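Local coordinates for putative dioxygenase (1H-3-hydroxy-4-oxoquinaldine 2,4-dioxygenase) (Mycobacteroides abscessus subsp. abscessus, PDB 6RA3), which cleaves the ring of the Pseudomonas quinolone signal PQS with dioxygen, releasing N-octanoylanthranilate and carbon monoxide, on an alpha/beta-hydrolase fold, at residues A[133-138]-A[185-190]; A[209-214]-A[261-266]. One frame throughout, in Å; residues are numbered along the deposited sequence.

Contact 1 of 2, residues A[133-138]-A[185-190]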
ATOM      1  N   ALA A 133      36.173   6.496   5.920  1.00 55.21           N
ATOM      2  CA  ALA A 133      36.106   7.913   5.566  1.00 59.29           C
ATOM      3  C   ALA A 133      34.702   8.317   5.121  1.00 47.22           C
ATOM      4  O   ALA A 133      34.223   9.397   5.479  1.00 39.73           O
ATOM      5  CB  ALA A 133      37.114   8.219   4.453  1.00 60.06           C
ATOM      6  N   ALA A 134      34.036   7.473   4.322  1.00 43.65           N
ATOM      7  CA  ALA A 134      32.675   7.778   3.878  1.00 46.64           C
ATOM      8  C   ALA A 134      31.654   7.556   4.987  1.00 44.47           C
ATOM      9  O   ALA A 134      30.669   8.291   5.063  1.00 43.45           O
ATOM     10  CB  ALA A 134      32.300   6.947   2.654  1.00 41.00           C
ATOM     11  N   LEU A 135      31.868   6.549   5.844  1.00 39.04           N
ATOM     12  CA  LEU A 135      30.993   6.323   6.987  1.00 42.69           C
ATOM     13  C   LEU A 135      30.917   7.551   7.890  1.00 46.45           C
ATOM     14  O   LEU A 135      29.933   7.729   8.625  1.00 38.04           O
ATOM     15  CB  LEU A 135      31.480   5.121   7.797  1.00 35.20           C
ATOM     16  CG  LEU A 135      31.375   3.702   7.218  1.00 46.93           C
ATOM     17  CD1 LEU A 135      31.909   2.660   8.205  1.00 44.74           C
ATOM     18  CD2 LEU A 135      29.929   3.345   6.830  1.00 44.57           C
ATOM     19  N   HIS A 136      31.962   8.381   7.887  1.00 48.48           N
ATOM     20  CA  HIS A 136      31.971   9.629   8.637  1.00 42.32           C
ATOM     21  C   HIS A 136      31.370  10.764   7.826  1.00 38.43           C
ATOM     22  O   HIS A 136      30.671  11.621   8.376  1.00 40.83           O
ATOM     23  CB  HIS A 136      33.408   9.964   9.060  1.00 47.65           C
ATOM     24  CG  HIS A 136      33.983   8.999  10.053  1.00 47.61           C
ATOM     25  ND1 HIS A 136      35.341   8.819  10.224  1.00 63.27           N
ATOM     26  CD2 HIS A 136      33.381   8.155  10.924  1.00 44.25           C
ATOM     27  CE1 HIS A 136      35.548   7.909  11.161  1.00 61.62           C
ATOM     28  NE2 HIS A 136      34.375   7.491  11.601  1.00 52.66           N
ATOM     29  N   GLY A 137      31.604  10.771   6.515  1.00 39.79           N
ATOM     30  CA  GLY A 137      31.035  11.810   5.676  1.00 43.04           C
ATOM     31  C   GLY A 137      29.515  11.817   5.702  1.00 40.32           C
ATOM     32  O   GLY A 137      28.890  12.874   5.636  1.00 41.19           O
ATOM     33  N   ILE A 138      28.898  10.636   5.786  1.00 44.03           N
ATOM     34  CA  ILE A 138      27.436  10.592   5.859  1.00 48.12           C
ATOM     35  C   ILE A 138      26.906  10.916   7.246  1.00 44.41           C
ATOM     36  O   ILE A 138      25.688  11.093   7.402  1.00 39.82           O
ATOM     37  CB  ILE A 138      26.870   9.236   5.394  1.00 44.40           C
ATOM     38  CG1 ILE A 138      27.358   8.104   6.294  1.00 32.75           C
ATOM     39  CG2 ILE A 138      27.192   9.032   3.911  1.00 42.95           C
ATOM     40  CD1 ILE A 138      27.116   6.702   5.723  1.00 39.10           C
ATOM     41  N   ARG A 185      27.386   5.375  11.699  1.00 27.70           N
ATOM     42  CA  ARG A 185      27.726   4.982  13.057  1.00 32.80           C
ATOM     43  C   ARG A 185      27.748   3.476  13.227  1.00 40.21           C
ATOM     44  O   ARG A 185      28.687   2.917  13.814  1.00 29.94           O
ATOM     45  CB  ARG A 185      26.692   5.549  14.034  1.00 37.36           C
ATOM     46  CG  ARG A 185      27.157   6.611  14.936  1.00 41.35           C
ATOM     47  CD  ARG A 185      26.207   7.751  14.921  1.00 45.63           C
ATOM     48  NE  ARG A 185      24.814   7.394  15.216  1.00 34.19           N
ATOM     49  CZ  ARG A 185      23.781   8.101  14.767  1.00 30.09           C
ATOM     50  NH1 ARG A 185      23.990   9.154  14.002  1.00 31.47           N
ATOM     51  NH2 ARG A 185      22.535   7.741  15.048  1.00 36.93           N
ATOM     52  N   VAL A 186      26.648   2.818  12.839  1.00 34.22           N
ATOM     53  CA  VAL A 186      26.460   1.418  13.189  1.00 37.46           C
ATOM     54  C   VAL A 186      27.474   0.554  12.449  1.00 35.62           C
ATOM     55  O   VAL A 186      28.097  -0.332  13.039  1.00 33.44           O
ATOM     56  CB  VAL A 186      25.006   0.978  12.905  1.00 41.54           C
ATOM     57  CG1 VAL A 186      24.859  -0.523  13.050  1.00 40.55           C
ATOM     58  CG2 VAL A 186      24.045   1.670  13.880  1.00 36.54           C
ATOM     59  N   ILE A 187      27.640   0.800  11.146  1.00 35.80           N
ATOM     60  CA  ILE A 187      28.646   0.089  10.360  1.00 31.69           C
ATOM     61  C   ILE A 187      30.049   0.387  10.898  1.00 45.25           C
ATOM     62  O   ILE A 187      30.818  -0.526  11.233  1.00 40.15           O
ATOM     63  CB  ILE A 187      28.518   0.466   8.875  1.00 38.99           C
ATOM     64  CG1 ILE A 187      27.107   0.118   8.339  1.00 40.93           C
ATOM     65  CG2 ILE A 187      29.563  -0.252   8.053  1.00 40.06           C
ATOM     66  CD1 ILE A 187      26.843   0.630   6.924  1.00 35.18           C
ATOM     67  N   ASP A 188      30.398   1.672  11.005  1.00 34.02           N
ATOM     68  CA  ASP A 188      31.712   2.030  11.537  1.00 38.69           C
ATOM     69  C   ASP A 188      31.976   1.293  12.842  1.00 36.26           C
ATOM     70  O   ASP A 188      33.036   0.685  13.025  1.00 38.47           O
ATOM     71  CB  ASP A 188      31.802   3.545  11.715  1.00 39.34           C
ATOM     72  CG  ASP A 188      33.198   4.036  12.066  1.00 47.12           C
ATOM     73  OD1 ASP A 188      34.185   3.570  11.461  1.00 51.07           O
ATOM     74  OD2 ASP A 188      33.297   4.947  12.913  1.00 47.14           O
ATOM     75  N   GLU A 189      30.983   1.248  13.728  1.00 36.78           N
ATOM     76  CA  GLU A 189      31.182   0.614  15.026  1.00 41.39           C
ATOM     77  C   GLU A 189      31.327  -0.902  14.893  1.00 44.07           C
ATOM     78  O   GLU A 189      32.071  -1.528  15.662  1.00 39.34           O
ATOM     79  CB  GLU A 189      30.030   0.946  15.968  1.00 43.67           C
ATOM     80  CG  GLU A 189      30.121   0.306  17.362  1.00 50.49           C
ATOM     81  CD  GLU A 189      28.780   0.273  18.078  1.00 53.05           C
ATOM     82  OE1 GLU A 189      27.831   0.947  17.604  1.00 60.51           O
ATOM     83  OE2 GLU A 189      28.670  -0.418  19.116  1.00 59.69           O
ATOM     84  N   ALA A 190      30.593  -1.515  13.960  1.00 36.20           N
ATOM     85  CA  ALA A 190      30.658  -2.964  13.806  1.00 37.75           C
ATOM     86  C   ALA A 190      32.075  -3.403  13.421  1.00 39.02           C
ATOM     87  O   ALA A 190      32.613  -4.366  13.977  1.00 37.05           O
ATOM     88  CB  ALA A 190      29.632  -3.415  12.763  1.00 33.30           C
TER

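Contact 2 of 2, residues A[209-214]-A[261-266]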
ATOM      1  N   ALA A 209      25.560 -23.113   8.942  1.00 40.61           N
ATOM      2  CA  ALA A 209      26.114 -22.979   7.599  1.00 44.09           C
ATOM      3  C   ALA A 209      25.966 -21.550   7.109  1.00 48.14           C
ATOM      4  O   ALA A 209      24.868 -20.984   7.121  1.00 44.53           O
ATOM      5  CB  ALA A 209      25.414 -23.930   6.639  1.00 55.40           C
ATOM      6  N   ILE A 210      27.064 -20.958   6.674  1.00 40.90           N
ATOM      7  CA  ILE A 210      27.054 -19.577   6.218  1.00 44.60           C
ATOM      8  C   ILE A 210      27.596 -19.529   4.804  1.00 38.69           C
ATOM      9  O   ILE A 210      28.590 -20.190   4.493  1.00 43.86           O
ATOM     10  CB  ILE A 210      27.871 -18.677   7.165  1.00 45.17           C
ATOM     11  CG1 ILE A 210      27.230 -18.673   8.549  1.00 44.69           C
ATOM     12  CG2 ILE A 210      27.995 -17.302   6.589  1.00 38.70           C
ATOM     13  CD1 ILE A 210      28.115 -18.134   9.656  1.00 61.81           C
ATOM     14  N   ARG A 211      26.949 -18.745   3.948  1.00 35.02           N
ATOM     15  CA  ARG A 211      27.392 -18.565   2.573  1.00 35.29           C
ATOM     16  C   ARG A 211      27.412 -17.083   2.250  1.00 49.35           C
ATOM     17  O   ARG A 211      26.393 -16.397   2.396  1.00 41.21           O
ATOM     18  CB  ARG A 211      26.509 -19.309   1.558  1.00 37.20           C
ATOM     19  CG  ARG A 211      26.985 -19.097   0.093  1.00 37.00           C
ATOM     20  CD  ARG A 211      26.469 -20.144  -0.937  1.00 45.39           C
ATOM     21  NE  ARG A 211      26.429 -21.510  -0.411  1.00 38.89           N
ATOM     22  CZ  ARG A 211      25.853 -22.544  -1.023  1.00 42.41           C
ATOM     23  NH1 ARG A 211      25.258 -22.396  -2.213  1.00 46.74           N
ATOM     24  NH2 ARG A 211      25.877 -23.741  -0.447  1.00 36.40           N
ATOM     25  N   HIS A 212      28.563 -16.596   1.793  1.00 47.29           N
ATOM     26  CA  HIS A 212      28.687 -15.244   1.277  1.00 46.04           C
ATOM     27  C   HIS A 212      28.693 -15.307  -0.240  1.00 43.40           C
ATOM     28  O   HIS A 212      29.450 -16.080  -0.836  1.00 40.14           O
ATOM     29  CB  HIS A 212      29.957 -14.565   1.802  1.00 46.88           C
ATOM     30  CG  HIS A 212      30.121 -13.152   1.347  1.00 52.30           C
ATOM     31  ND1 HIS A 212      31.355 -12.558   1.207  1.00 56.49           N
ATOM     32  CD2 HIS A 212      29.209 -12.210   1.007  1.00 50.53           C
ATOM     33  CE1 HIS A 212      31.200 -11.314   0.789  1.00 57.63           C
ATOM     34  NE2 HIS A 212      29.907 -11.081   0.654  1.00 58.49           N
ATOM     35  N   VAL A 213      27.805 -14.537  -0.851  1.00 41.33           N
ATOM     36  CA  VAL A 213      27.704 -14.393  -2.292  1.00 47.13           C
ATOM     37  C   VAL A 213      27.918 -12.924  -2.597  1.00 54.50           C
ATOM     38  O   VAL A 213      27.321 -12.062  -1.941  1.00 47.29           O
ATOM     39  CB  VAL A 213      26.332 -14.860  -2.815  1.00 58.86           C
ATOM     40  CG1 VAL A 213      26.242 -14.649  -4.288  1.00 47.50           C
ATOM     41  CG2 VAL A 213      26.090 -16.314  -2.472  1.00 68.37           C
ATOM     42  N   PHE A 214      28.743 -12.635  -3.597  1.00 51.04           N
ATOM     43  CA  PHE A 214      29.164 -11.262  -3.824  1.00 49.93           C
ATOM     44  C   PHE A 214      29.629 -11.121  -5.259  1.00 48.40           C
ATOM     45  O   PHE A 214      29.876 -12.106  -5.952  1.00 52.15           O
ATOM     46  CB  PHE A 214      30.272 -10.865  -2.847  1.00 51.60           C
ATOM     47  CG  PHE A 214      31.476 -11.776  -2.890  1.00 50.78           C
ATOM     48  CD1 PHE A 214      31.619 -12.806  -1.967  1.00 50.92           C
ATOM     49  CD2 PHE A 214      32.463 -11.597  -3.853  1.00 49.84           C
ATOM     50  CE1 PHE A 214      32.739 -13.643  -1.997  1.00 51.37           C
ATOM     51  CE2 PHE A 214      33.583 -12.430  -3.892  1.00 49.73           C
ATOM     52  CZ  PHE A 214      33.719 -13.452  -2.962  1.00 50.37           C
ATOM     53  N   ILE A 261      18.371 -21.473  -2.287  1.00 43.06           N
ATOM     54  CA  ILE A 261      17.677 -22.757  -2.269  1.00 49.62           C
ATOM     55  C   ILE A 261      18.695 -23.886  -2.081  1.00 47.02           C
ATOM     56  O   ILE A 261      18.543 -24.754  -1.206  1.00 38.43           O
ATOM     57  CB  ILE A 261      16.825 -22.907  -3.547  1.00 50.42           C
ATOM     58  CG1 ILE A 261      15.618 -21.951  -3.464  1.00 43.75           C
ATOM     59  CG2 ILE A 261      16.349 -24.328  -3.730  1.00 50.76           C
ATOM     60  CD1 ILE A 261      15.173 -21.388  -4.790  1.00 40.89           C
ATOM     61  N   ASP A 262      19.798 -23.827  -2.834  1.00 45.62           N
ATOM     62  CA  ASP A 262      20.887 -24.795  -2.660  1.00 46.30           C
ATOM     63  C   ASP A 262      21.417 -24.805  -1.221  1.00 44.41           C
ATOM     64  O   ASP A 262      21.582 -25.869  -0.610  1.00 36.80           O
ATOM     65  CB  ASP A 262      22.011 -24.474  -3.636  1.00 44.10           C
ATOM     66  CG  ASP A 262      23.214 -25.371  -3.435  1.00 53.29           C
ATOM     67  OD1 ASP A 262      23.189 -26.509  -3.952  1.00 76.87           O
ATOM     68  OD2 ASP A 262      24.173 -24.950  -2.741  1.00 50.15           O
ATOM     69  N   LEU A 263      21.716 -23.625  -0.670  1.00 41.53           N
ATOM     70  CA  LEU A 263      22.179 -23.534   0.713  1.00 37.91           C
ATOM     71  C   LEU A 263      21.212 -24.213   1.672  1.00 43.20           C
ATOM     72  O   LEU A 263      21.620 -24.966   2.571  1.00 32.92           O
ATOM     73  CB  LEU A 263      22.359 -22.054   1.093  1.00 41.18           C
ATOM     74  CG  LEU A 263      22.695 -21.735   2.560  1.00 42.53           C
ATOM     75  CD1 LEU A 263      24.021 -22.365   2.945  1.00 44.54           C
ATOM     76  CD2 LEU A 263      22.751 -20.213   2.789  1.00 39.43           C
ATOM     77  N   LEU A 264      19.914 -23.931   1.505  1.00 42.42           N
ATOM     78  CA  LEU A 264      18.899 -24.525   2.367  1.00 46.55           C
ATOM     79  C   LEU A 264      18.903 -26.040   2.219  1.00 49.30           C
ATOM     80  O   LEU A 264      18.904 -26.779   3.212  1.00 46.53           O
ATOM     81  CB  LEU A 264      17.527 -23.945   2.015  1.00 41.86           C
ATOM     82  CG  LEU A 264      16.331 -24.375   2.868  1.00 50.75           C
ATOM     83  CD1 LEU A 264      15.315 -23.232   3.000  1.00 54.24           C
ATOM     84  CD2 LEU A 264      15.652 -25.585   2.261  1.00 54.48           C
ATOM     85  N   ALA A 265      18.939 -26.516   0.972  1.00 44.04           N
ATOM     86  CA  ALA A 265      18.899 -27.952   0.716  1.00 44.36           C
ATOM     87  C   ALA A 265      20.023 -28.661   1.458  1.00 51.20           C
ATOM     88  O   ALA A 265      19.794 -29.672   2.141  1.00 49.73           O
ATOM     89  CB  ALA A 265      18.986 -28.201  -0.785  1.00 40.29           C
ATOM     90  N   GLY A 266      21.243 -28.107   1.373  1.00 48.59           N
ATOM     91  CA  GLY A 266      22.391 -28.710   2.032  1.00 42.84           C
ATOM     92  C   GLY A 266      22.230 -28.866   3.529  1.00 47.09           C
ATOM     93  O   GLY A 266      22.836 -29.756   4.130  1.00 51.75           O
TER

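Contact 1 of 2, residues A[133-138]-A[185-190]
Leu-135 reaches from helix 129-137 to the backbone of helix 177-194, its CD1 lying 3.3 Å from Asp-188 N and 3.6 Å from Asp-188 CB. The other branch, CD2, rests 3.8 Å from Ile-187 CB, and the two aliphatic side chains are set roughly perpendicular. Beside them, NE2 of the exposed His-136 donates to OD2 of the buried Asp-188 over 3.1 Å, with an N-H...O angle of 148°. The imidazole meets the carboxylate from above its plane, and the two flat groups stand perpendicular, a bent bond from ring edge to oxygen. With chi1 at -171°, Asp-188 CG points opposite the backbone N and the carboxylate comes within bonding distance of NE2. Arg-192 NH1 forms a long, weak ion pair with the same OD2. Ile-187 also packs on Phe-131, from the same helix as Leu-135, and on Trp-31 and His-97. The short helical segments run nearly antiparallel (150°), their axes 9.3 Å apart. The pairing is consistent with the helical cap that alpha/beta-hydrolase proteins carry between strands of the sheet, here between 116-120 and 209-214, and through Ile-187 it borders the substrate-binding His-97.

Contact 2 of 2, residues A[209-214]-A[261-266]
Arg-211, on strand 209-214, sends its guanidinium to Asp-262 and lays its aliphatic stem against Leu-263, both on helix 253-266; this is the strand-to-helix packing of an alpha/beta-hydrolase fold, a helix covering one face of the central sheet. The two short segments run nearly antiparallel, at 163°, with axes 9.6 Å apart. The more enclosed part is apolar: Leu-263 and the stem of Arg-211 are buried, with Ala-209 at its edge. Leu-263 and the arginine lie alongside, pointing opposite ways, with Leu-263 CD2 4.1 Å from Arg-211 CB, while CD1 meets Ala-209 CB at 4.2 Å. Leu-263 CB sits over the centre of one guanidinium face, 4.1 Å above the plane, so the leucine packs on both the stem and the flat head of the arginine. It also touches Ala-116 and Met-118 of the neighbouring strand 116-120.

Toward solvent the contact becomes polar. Exposed Asp-262 offers a single oxygen, and the arginine approaches it end-on with both terminal nitrogens in a salt bridge. The carboxylate plane is turned 48° from the guanidinium plane. A bend at chi3 (-39°) in the otherwise extended arginine chain turns its head to the aspartate. Two further partners fix that head: NE bonds Ser-237 OG, and NH1 makes a second salt bridge, to Glu-259. These acidic partners probably offset the nearby positive charge of Arg-239. The grip on the aspartate is uneven: Arg-211 NH1 lies 2.8 Å from Asp-262 OD2, on the anti side, and Arg-211 NH2 lies 3.1 Å from that same OD2, nearly in line with its C-O bond.

Overall arrangement
The two contacts follow one another along the chain, both segments of contact 1 preceding those of contact 2, and lie on opposite sides of the chain's centre. Their centres are 28 Å apart and their nearest atoms about 13 Å, so they do not touch. They share no helix or strand: contact 1 pairs helices 129-137 and 177-194, from the helical region between strands 116-120 and 209-214, whereas contact 2 joins strand 209-214 of the central sheet to the C-terminal helix 253-266. Ile-187 sets contact 1 beside His-97, the substrate-binding residue, whereas contact 2 belongs to the packing of the last helix on the central sheet, away from His-97 and His-246.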